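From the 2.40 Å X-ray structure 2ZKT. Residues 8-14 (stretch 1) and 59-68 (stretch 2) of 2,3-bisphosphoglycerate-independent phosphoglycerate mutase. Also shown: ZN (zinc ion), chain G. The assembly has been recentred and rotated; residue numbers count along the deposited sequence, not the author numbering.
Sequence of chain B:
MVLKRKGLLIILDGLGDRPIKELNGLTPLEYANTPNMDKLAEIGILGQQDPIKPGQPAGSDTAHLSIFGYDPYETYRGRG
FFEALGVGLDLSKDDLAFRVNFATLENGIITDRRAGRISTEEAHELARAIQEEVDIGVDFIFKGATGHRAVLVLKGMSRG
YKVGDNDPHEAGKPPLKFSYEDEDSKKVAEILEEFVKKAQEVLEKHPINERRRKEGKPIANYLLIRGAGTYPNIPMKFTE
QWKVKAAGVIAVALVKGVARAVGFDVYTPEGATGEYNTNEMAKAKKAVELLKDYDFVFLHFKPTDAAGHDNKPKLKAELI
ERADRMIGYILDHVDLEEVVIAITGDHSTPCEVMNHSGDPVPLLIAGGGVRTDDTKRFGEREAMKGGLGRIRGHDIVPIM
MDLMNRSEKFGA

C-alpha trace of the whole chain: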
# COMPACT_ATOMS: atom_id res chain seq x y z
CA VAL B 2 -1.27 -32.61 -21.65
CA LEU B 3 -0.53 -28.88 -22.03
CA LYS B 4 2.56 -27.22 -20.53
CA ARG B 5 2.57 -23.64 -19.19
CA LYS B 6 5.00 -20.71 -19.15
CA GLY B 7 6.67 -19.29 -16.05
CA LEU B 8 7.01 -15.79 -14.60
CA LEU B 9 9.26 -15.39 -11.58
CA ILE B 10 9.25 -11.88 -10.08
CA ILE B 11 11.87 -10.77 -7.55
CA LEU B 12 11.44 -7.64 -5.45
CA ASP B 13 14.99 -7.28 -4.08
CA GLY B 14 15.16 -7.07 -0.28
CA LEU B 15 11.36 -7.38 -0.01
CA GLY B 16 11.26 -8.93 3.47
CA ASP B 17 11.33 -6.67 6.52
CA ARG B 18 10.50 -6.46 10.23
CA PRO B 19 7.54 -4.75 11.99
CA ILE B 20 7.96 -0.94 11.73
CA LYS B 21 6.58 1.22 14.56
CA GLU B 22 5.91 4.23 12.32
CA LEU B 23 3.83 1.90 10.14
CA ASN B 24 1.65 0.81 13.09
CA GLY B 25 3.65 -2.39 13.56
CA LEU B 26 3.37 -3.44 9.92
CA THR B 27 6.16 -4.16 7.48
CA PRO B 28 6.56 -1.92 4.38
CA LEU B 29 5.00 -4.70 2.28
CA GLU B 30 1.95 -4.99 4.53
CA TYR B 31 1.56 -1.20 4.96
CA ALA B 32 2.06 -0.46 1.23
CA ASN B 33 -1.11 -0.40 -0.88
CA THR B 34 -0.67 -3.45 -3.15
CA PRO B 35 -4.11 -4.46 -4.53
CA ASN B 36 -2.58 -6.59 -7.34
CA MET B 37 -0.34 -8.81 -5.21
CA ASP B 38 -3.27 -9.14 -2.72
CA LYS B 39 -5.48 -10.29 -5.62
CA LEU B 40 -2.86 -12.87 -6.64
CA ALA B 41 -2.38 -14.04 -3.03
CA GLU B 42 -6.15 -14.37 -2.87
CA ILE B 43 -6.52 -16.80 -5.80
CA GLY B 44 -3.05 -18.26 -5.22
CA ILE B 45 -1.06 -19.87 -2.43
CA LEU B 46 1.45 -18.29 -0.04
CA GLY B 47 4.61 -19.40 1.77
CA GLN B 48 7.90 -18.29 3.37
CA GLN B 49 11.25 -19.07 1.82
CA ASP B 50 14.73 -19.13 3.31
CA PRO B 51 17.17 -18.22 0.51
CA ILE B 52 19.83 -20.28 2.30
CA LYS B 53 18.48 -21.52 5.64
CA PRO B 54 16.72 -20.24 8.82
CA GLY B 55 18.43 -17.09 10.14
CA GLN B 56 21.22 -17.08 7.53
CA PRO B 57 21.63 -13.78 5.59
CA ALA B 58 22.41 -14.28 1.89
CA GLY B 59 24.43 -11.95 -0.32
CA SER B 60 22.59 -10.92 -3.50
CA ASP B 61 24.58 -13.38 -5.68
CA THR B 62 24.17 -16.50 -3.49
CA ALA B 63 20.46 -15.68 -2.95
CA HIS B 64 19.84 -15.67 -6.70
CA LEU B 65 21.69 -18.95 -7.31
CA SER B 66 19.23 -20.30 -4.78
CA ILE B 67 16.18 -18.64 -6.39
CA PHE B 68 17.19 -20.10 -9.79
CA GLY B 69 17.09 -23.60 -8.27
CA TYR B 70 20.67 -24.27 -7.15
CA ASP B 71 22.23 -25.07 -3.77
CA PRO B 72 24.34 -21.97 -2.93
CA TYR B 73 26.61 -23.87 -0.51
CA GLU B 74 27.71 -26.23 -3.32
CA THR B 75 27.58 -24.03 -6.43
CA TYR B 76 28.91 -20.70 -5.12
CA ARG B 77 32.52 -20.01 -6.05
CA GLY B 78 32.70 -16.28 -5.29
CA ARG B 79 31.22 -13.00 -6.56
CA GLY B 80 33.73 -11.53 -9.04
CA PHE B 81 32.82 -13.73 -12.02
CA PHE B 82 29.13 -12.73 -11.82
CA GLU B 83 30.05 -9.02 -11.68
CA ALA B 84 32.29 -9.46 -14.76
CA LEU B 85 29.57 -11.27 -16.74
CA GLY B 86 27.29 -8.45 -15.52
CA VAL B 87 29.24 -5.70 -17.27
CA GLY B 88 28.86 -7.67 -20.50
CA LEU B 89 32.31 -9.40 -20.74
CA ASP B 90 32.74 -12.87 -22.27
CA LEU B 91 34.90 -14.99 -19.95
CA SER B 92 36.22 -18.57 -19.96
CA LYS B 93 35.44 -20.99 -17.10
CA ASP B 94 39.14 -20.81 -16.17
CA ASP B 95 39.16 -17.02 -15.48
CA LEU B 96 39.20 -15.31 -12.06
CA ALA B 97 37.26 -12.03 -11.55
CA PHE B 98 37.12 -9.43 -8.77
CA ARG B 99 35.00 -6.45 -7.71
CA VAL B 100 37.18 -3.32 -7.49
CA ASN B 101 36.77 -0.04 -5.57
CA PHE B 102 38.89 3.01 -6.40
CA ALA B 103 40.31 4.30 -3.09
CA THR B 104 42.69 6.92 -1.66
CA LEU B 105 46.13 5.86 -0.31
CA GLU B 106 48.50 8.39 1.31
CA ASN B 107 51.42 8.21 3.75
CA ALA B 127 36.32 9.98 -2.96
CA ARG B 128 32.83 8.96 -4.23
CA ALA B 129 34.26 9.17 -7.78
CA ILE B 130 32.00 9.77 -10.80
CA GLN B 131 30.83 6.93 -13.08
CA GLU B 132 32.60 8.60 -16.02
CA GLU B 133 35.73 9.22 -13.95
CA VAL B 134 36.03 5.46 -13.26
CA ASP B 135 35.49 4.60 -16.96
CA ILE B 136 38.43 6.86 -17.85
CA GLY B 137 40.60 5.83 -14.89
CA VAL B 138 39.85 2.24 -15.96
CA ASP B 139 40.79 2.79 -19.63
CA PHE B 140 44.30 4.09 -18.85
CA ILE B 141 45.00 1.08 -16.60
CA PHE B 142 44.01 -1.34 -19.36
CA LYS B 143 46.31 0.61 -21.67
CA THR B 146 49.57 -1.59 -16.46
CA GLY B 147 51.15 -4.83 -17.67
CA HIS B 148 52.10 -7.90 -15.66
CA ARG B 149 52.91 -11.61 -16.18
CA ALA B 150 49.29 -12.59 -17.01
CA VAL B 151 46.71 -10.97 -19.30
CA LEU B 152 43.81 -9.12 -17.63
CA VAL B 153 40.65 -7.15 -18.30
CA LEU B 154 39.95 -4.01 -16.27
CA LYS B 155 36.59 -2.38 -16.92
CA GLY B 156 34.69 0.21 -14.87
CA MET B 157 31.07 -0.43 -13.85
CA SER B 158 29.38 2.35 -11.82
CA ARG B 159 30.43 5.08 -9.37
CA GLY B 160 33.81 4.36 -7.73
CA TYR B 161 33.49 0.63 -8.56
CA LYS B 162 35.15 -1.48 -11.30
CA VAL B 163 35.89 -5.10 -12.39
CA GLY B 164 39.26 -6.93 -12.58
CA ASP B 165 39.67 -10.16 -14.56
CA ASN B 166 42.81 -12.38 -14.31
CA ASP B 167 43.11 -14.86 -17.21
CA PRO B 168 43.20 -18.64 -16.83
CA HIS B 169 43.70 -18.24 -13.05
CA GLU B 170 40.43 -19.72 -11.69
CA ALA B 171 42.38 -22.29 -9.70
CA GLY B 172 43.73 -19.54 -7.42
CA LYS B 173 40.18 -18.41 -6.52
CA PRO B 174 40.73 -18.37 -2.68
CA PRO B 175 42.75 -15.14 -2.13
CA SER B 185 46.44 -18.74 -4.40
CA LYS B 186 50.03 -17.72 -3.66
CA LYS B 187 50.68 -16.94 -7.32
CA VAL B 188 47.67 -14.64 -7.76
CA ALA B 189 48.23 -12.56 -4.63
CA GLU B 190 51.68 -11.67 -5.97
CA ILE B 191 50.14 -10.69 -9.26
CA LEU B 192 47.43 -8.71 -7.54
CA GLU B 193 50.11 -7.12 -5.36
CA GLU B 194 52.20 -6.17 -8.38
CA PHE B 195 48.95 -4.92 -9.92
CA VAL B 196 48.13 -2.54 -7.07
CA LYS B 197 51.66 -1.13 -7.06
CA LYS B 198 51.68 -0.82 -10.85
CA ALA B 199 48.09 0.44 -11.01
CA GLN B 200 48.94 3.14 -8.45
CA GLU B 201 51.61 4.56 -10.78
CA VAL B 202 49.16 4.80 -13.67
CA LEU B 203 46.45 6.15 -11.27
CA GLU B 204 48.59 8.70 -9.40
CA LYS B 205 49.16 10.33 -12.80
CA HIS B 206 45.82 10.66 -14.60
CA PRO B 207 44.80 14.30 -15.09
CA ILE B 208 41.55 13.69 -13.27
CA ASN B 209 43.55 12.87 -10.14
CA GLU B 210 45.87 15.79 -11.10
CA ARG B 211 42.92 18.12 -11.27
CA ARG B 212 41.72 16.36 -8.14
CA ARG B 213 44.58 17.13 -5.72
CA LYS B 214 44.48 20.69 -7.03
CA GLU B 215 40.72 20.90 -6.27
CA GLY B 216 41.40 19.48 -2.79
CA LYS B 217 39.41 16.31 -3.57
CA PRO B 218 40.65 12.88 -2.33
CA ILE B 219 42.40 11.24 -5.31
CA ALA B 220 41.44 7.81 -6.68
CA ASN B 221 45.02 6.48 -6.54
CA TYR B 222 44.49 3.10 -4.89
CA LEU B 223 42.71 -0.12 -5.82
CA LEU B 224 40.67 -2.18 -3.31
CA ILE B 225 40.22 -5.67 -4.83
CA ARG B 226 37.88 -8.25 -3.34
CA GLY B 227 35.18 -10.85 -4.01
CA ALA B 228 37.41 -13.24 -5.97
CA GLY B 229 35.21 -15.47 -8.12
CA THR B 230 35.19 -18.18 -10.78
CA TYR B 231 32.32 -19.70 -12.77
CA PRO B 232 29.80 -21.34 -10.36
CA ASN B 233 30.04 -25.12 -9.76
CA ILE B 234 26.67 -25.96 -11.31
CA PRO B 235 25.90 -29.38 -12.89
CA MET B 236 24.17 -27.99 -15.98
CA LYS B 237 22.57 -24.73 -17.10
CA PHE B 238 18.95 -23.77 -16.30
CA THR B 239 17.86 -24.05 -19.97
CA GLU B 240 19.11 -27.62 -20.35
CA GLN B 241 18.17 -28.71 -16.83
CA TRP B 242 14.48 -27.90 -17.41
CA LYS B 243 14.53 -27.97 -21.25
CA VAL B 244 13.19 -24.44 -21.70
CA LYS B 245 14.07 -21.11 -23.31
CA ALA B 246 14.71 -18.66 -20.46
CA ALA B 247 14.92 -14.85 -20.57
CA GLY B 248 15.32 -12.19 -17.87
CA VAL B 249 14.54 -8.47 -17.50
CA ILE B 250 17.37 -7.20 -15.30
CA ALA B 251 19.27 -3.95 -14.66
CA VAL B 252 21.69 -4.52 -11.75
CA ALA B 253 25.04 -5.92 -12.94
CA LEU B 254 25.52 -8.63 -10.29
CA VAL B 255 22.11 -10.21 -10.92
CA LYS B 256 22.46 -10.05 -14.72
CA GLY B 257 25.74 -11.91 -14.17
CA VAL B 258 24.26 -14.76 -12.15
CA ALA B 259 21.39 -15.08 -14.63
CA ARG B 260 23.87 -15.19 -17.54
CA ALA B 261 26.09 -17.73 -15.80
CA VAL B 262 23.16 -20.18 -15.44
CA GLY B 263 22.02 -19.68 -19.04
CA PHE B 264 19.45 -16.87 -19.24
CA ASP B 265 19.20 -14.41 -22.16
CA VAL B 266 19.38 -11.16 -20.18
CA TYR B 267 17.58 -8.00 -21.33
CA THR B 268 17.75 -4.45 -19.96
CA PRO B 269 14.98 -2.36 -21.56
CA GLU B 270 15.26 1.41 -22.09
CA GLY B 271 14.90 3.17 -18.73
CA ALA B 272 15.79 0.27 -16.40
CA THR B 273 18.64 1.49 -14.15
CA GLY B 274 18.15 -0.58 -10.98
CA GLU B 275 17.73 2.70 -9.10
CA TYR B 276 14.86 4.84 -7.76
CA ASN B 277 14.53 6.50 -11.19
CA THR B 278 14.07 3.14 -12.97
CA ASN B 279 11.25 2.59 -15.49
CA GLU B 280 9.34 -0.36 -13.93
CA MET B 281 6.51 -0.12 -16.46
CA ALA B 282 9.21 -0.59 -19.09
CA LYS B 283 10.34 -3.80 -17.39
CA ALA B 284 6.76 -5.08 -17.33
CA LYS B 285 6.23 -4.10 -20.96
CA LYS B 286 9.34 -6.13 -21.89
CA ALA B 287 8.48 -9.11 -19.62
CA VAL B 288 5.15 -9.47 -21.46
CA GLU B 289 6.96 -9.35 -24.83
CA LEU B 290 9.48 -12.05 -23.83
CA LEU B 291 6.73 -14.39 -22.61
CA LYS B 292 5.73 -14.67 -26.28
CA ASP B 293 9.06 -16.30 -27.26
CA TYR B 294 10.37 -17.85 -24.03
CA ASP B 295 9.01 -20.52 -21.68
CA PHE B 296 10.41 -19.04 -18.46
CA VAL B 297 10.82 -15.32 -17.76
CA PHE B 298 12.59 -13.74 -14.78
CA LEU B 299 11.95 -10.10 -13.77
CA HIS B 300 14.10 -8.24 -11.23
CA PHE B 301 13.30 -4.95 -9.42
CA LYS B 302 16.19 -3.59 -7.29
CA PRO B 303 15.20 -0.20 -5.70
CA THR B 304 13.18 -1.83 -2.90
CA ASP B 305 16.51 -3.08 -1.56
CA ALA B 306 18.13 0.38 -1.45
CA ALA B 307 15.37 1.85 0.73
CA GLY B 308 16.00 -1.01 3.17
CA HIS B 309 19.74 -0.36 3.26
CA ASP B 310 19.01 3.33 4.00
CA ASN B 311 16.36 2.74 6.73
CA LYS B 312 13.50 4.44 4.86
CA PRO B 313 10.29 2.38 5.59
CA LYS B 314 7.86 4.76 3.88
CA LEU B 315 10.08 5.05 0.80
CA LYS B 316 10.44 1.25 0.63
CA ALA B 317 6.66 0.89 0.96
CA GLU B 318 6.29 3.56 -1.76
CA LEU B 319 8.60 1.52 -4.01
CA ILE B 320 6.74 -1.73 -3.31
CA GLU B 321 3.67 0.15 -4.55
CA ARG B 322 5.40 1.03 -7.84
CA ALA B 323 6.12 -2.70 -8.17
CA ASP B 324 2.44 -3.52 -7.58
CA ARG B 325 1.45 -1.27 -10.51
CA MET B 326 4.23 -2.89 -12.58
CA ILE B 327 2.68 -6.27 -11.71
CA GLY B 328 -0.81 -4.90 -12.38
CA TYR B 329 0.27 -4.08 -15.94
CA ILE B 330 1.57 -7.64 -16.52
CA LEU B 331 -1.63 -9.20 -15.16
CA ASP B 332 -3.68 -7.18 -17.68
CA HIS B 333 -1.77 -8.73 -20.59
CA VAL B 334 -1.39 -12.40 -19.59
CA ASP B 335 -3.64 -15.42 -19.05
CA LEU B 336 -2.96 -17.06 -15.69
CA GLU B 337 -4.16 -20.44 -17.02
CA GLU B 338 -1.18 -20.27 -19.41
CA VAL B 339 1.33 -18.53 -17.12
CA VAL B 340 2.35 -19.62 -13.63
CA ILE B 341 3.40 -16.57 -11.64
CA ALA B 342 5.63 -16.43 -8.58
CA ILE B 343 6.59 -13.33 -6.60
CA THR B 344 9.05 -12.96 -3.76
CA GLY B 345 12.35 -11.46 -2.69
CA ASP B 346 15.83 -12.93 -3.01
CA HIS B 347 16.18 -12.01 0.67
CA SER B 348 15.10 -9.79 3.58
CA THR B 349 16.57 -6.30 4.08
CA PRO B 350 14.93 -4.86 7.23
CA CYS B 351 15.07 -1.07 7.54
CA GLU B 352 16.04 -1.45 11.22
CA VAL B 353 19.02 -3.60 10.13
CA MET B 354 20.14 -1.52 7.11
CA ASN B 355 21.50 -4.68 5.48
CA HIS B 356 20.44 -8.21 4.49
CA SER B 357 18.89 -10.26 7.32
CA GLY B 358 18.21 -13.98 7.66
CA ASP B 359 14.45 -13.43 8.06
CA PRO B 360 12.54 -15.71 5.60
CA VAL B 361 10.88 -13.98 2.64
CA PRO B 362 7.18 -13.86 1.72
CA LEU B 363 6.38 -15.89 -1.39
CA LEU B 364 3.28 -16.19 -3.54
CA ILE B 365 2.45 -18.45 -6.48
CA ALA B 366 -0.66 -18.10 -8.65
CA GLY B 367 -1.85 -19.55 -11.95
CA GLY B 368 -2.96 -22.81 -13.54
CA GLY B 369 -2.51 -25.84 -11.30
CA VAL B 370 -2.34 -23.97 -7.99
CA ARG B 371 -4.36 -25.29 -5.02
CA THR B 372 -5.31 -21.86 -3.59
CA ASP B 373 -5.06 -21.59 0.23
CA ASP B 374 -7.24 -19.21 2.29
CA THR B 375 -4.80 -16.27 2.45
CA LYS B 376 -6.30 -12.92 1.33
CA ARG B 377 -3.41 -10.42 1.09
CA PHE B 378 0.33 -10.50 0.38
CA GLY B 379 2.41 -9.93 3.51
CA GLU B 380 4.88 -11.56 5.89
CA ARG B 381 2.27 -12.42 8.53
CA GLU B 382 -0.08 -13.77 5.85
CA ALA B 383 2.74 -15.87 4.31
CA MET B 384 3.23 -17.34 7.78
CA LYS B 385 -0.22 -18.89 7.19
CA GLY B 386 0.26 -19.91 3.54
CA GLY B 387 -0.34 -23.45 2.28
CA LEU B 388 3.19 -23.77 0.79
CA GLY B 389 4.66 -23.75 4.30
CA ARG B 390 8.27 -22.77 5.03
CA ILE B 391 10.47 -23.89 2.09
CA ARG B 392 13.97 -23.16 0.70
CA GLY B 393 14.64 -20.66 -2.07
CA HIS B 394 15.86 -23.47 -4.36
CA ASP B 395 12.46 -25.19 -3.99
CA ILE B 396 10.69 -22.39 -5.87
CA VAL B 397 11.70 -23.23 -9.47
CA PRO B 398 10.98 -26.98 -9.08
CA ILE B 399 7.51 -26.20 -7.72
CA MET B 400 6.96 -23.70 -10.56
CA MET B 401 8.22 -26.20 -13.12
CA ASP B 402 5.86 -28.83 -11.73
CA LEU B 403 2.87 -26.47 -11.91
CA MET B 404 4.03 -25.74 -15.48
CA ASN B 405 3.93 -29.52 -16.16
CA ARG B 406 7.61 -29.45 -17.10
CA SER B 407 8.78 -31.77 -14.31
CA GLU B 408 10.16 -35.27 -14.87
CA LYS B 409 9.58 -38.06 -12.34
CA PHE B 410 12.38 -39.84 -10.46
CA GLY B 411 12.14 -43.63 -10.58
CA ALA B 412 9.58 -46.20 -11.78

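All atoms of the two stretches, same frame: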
# COMPACT_ATOMS: atom_id res chain seq x y z
N LEU B 8 6.67 -17.19 -14.84
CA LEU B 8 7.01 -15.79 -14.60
C LEU B 8 7.43 -15.61 -13.13
O LEU B 8 6.58 -15.54 -12.23
CB LEU B 8 5.84 -14.87 -14.95
CG LEU B 8 6.06 -13.36 -14.76
CD1 LEU B 8 7.39 -12.91 -15.38
CD2 LEU B 8 4.90 -12.63 -15.39
N LEU B 9 8.73 -15.54 -12.91
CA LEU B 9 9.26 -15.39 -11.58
C LEU B 9 9.68 -13.93 -11.35
O LEU B 9 10.59 -13.41 -12.01
CB LEU B 9 10.46 -16.32 -11.38
CG LEU B 9 11.19 -16.21 -10.03
CD1 LEU B 9 10.18 -16.31 -8.90
CD2 LEU B 9 12.26 -17.29 -9.92
N ILE B 10 9.00 -13.28 -10.40
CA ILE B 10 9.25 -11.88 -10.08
C ILE B 10 9.95 -11.69 -8.73
O ILE B 10 9.45 -12.13 -7.69
CB ILE B 10 7.92 -11.11 -10.14
CG1 ILE B 10 7.36 -11.18 -11.57
CG2 ILE B 10 8.10 -9.65 -9.69
CD1 ILE B 10 6.06 -10.45 -11.76
N ILE B 11 11.11 -11.04 -8.76
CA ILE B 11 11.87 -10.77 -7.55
C ILE B 11 11.92 -9.29 -7.17
O ILE B 11 12.38 -8.43 -7.95
CB ILE B 11 13.33 -11.28 -7.66
CG1 ILE B 11 13.35 -12.82 -7.76
CG2 ILE B 11 14.14 -10.81 -6.45
CD1 ILE B 11 12.72 -13.53 -6.57
N LEU B 12 11.42 -8.99 -5.97
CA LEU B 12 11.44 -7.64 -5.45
C LEU B 12 12.56 -7.64 -4.41
O LEU B 12 12.36 -7.96 -3.25
CB LEU B 12 10.09 -7.31 -4.79
CG LEU B 12 8.88 -7.57 -5.70
CD1 LEU B 12 7.65 -6.98 -5.05
CD2 LEU B 12 9.10 -6.95 -7.08
N ASP B 13 13.77 -7.30 -4.88
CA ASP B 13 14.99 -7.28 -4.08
C ASP B 13 14.80 -6.72 -2.66
O ASP B 13 14.25 -5.63 -2.47
CB ASP B 13 16.06 -6.48 -4.84
CG ASP B 13 17.47 -7.01 -4.59
OD1 ASP B 13 18.02 -6.73 -3.50
OD2 ASP B 13 18.01 -7.71 -5.49
N GLY B 14 15.26 -7.49 -1.67
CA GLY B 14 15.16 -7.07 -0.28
C GLY B 14 13.74 -6.87 0.24
O GLY B 14 13.53 -6.15 1.22
N GLY B 59 24.00 -13.07 0.51
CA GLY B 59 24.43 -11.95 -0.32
C GLY B 59 23.53 -12.01 -1.54
O GLY B 59 22.89 -13.04 -1.79
N SER B 60 23.46 -10.93 -2.32
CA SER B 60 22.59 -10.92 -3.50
C SER B 60 22.89 -12.03 -4.52
O SER B 60 21.98 -12.60 -5.12
CB SER B 60 22.66 -9.55 -4.20
OG SER B 60 21.43 -9.23 -4.82
N ASP B 61 24.18 -12.34 -4.71
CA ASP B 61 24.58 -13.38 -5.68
C ASP B 61 24.18 -14.80 -5.25
O ASP B 61 23.57 -15.54 -6.04
CB ASP B 61 26.09 -13.29 -5.95
CG ASP B 61 26.93 -13.26 -4.68
OD1 ASP B 61 26.34 -13.19 -3.57
OD2 ASP B 61 28.18 -13.30 -4.78
N THR B 62 24.51 -15.17 -4.02
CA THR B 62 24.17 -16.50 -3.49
C THR B 62 22.64 -16.70 -3.36
O THR B 62 22.13 -17.82 -3.50
CB THR B 62 24.83 -16.73 -2.08
OG1 THR B 62 24.36 -15.73 -1.16
CG2 THR B 62 26.36 -16.67 -2.18
N ALA B 63 21.91 -15.61 -3.09
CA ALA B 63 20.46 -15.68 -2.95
C ALA B 63 19.82 -15.99 -4.30
O ALA B 63 18.82 -16.72 -4.36
CB ALA B 63 19.90 -14.34 -2.41
N HIS B 64 20.39 -15.45 -5.37
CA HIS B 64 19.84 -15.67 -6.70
C HIS B 64 20.20 -17.05 -7.27
O HIS B 64 19.47 -17.64 -8.06
CB HIS B 64 20.31 -14.55 -7.64
CG HIS B 64 19.38 -13.36 -7.55
ND1 HIS B 64 19.64 -12.25 -6.82
CD2 HIS B 64 18.14 -13.18 -8.20
CE1 HIS B 64 18.59 -11.42 -7.02
NE2 HIS B 64 17.68 -11.95 -7.85
N LEU B 65 21.40 -17.57 -6.90
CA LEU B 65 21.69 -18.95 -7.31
C LEU B 65 20.63 -19.87 -6.73
O LEU B 65 20.18 -20.84 -7.33
CB LEU B 65 23.06 -19.38 -6.75
CG LEU B 65 24.28 -18.92 -7.58
CD1 LEU B 65 25.59 -19.12 -6.81
CD2 LEU B 65 24.46 -19.67 -8.90
N SER B 66 20.25 -19.54 -5.48
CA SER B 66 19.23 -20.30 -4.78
C SER B 66 17.86 -20.16 -5.46
O SER B 66 17.19 -21.15 -5.75
CB SER B 66 19.16 -19.79 -3.33
OG SER B 66 18.20 -20.55 -2.59
N ILE B 67 17.45 -18.92 -5.73
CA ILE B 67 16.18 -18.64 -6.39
C ILE B 67 16.08 -19.34 -7.75
O ILE B 67 15.00 -19.78 -8.15
CB ILE B 67 16.00 -17.11 -6.59
CG1 ILE B 67 15.89 -16.41 -5.23
CG2 ILE B 67 14.79 -16.83 -7.46
CD1 ILE B 67 14.68 -16.81 -4.38
N PHE B 68 17.21 -19.44 -8.47
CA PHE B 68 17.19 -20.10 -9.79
C PHE B 68 17.13 -21.63 -9.70
O PHE B 68 17.04 -22.31 -10.73
CB PHE B 68 18.41 -19.68 -10.63
CG PHE B 68 18.36 -18.24 -11.09
CD1 PHE B 68 17.22 -17.73 -11.71
CD2 PHE B 68 19.45 -17.39 -10.88
CE1 PHE B 68 17.16 -16.38 -12.12
CE2 PHE B 68 19.42 -16.06 -11.27
CZ PHE B 68 18.27 -15.54 -11.89
ZN ZN G . 19.41 -8.53 -3.38

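Strand 8-12 and helix 60-67 lie nearly antiparallel, with 158° between their N-to-C directions and 11.7 Å between their axes at closest approach, so the C-terminal end of the strand faces the start of the helix. No hydrogen bond crosses between them. They are joined by apolar packing along the strand and, past its end, by a shared zinc ion; the contact is small, burying 229 Å² with both sides summed.

The alternation of the strand decides which residues take part. Leu9 and Ile11 point their CA-to-CB bonds toward the helix, whereas Leu8, Ile10 and Leu12 are out of its reach, though also buried. The helix answers with Ile67, whose CA-to-CB bond points toward the strand. Its chi1 and chi2 are both m (-65° and -63°), and its CG2 methyl touches both strand residues, lying 3.6 Å from Leu9 CD2 and 4.0 Å from Ile11 CD1. Leu9 reaches it with chi1 t and chi2 p, which carries CD2 to the helix. Ile11 has the same m, m conformation as Ile67; its CD1 meets Ile67, while its CG2 lies 4.0 Å from His64 NE2, so the two ends of one branched side chain serve successive turns of the helix. Branched aliphatic residues suit this buried seam, where methyl groups fill space and leave no polar atom unpaired.

His64, one turn before Ile67, starts from a CA-to-CB bond directed sideways, but its end comes nearer the strand. With chi1 at -87° and chi2 at 99°, the ring turns back along the helix so that ND1 donates a hydrogen bond to Ser60 O (2.9 Å, N-H...acceptor angle 155°). This bond helps fix the ring, and Ser60 O also accepts the backbone bond from His64 N at 3.3 Å. Asp13 OD2 lies at the ring edge, near its plane, 4.1 Å from His64 CE1.

Beyond the strand, Asp13 and Ser60 meet through the metal. Zinc is bound by Asp13 OD1 at 2.3 Å and by Ser60 OG at 2.6 Å, with two further ligand atoms from elsewhere in the structure. Both side chains leave their backbones sideways, and both have chi1 between wells, -147° for Asp13 and -149° for Ser60; in these conformations their oxygens reach the ion. Asp13 OD1 is the nearer carboxylate oxygen, but Asp13 OD2 is also 2.7 Å from ZN, hydrogen-bonded elsewhere in the structure and 3.8 Å from Ser60 OG. An acidic residue suits a cation site, and the short serine side chain places its one oxygen at the ion.

The helix start that presents Ser60 is itself well held. Gly59 occupies the N-cap position, and its O accepts from Ala63 N (3.0 Å) and Thr62 OG1 (3.1 Å). Asp61, with chi1 p, turns OD1 back to accept from Thr62 N at 2.7 Å. An ideal CB on Gly59 would be crowded by that same OD1, at 3.1 Å. On the strand side, Gly14 follows Asp13 with a positive phi of 61°, which favours glycine.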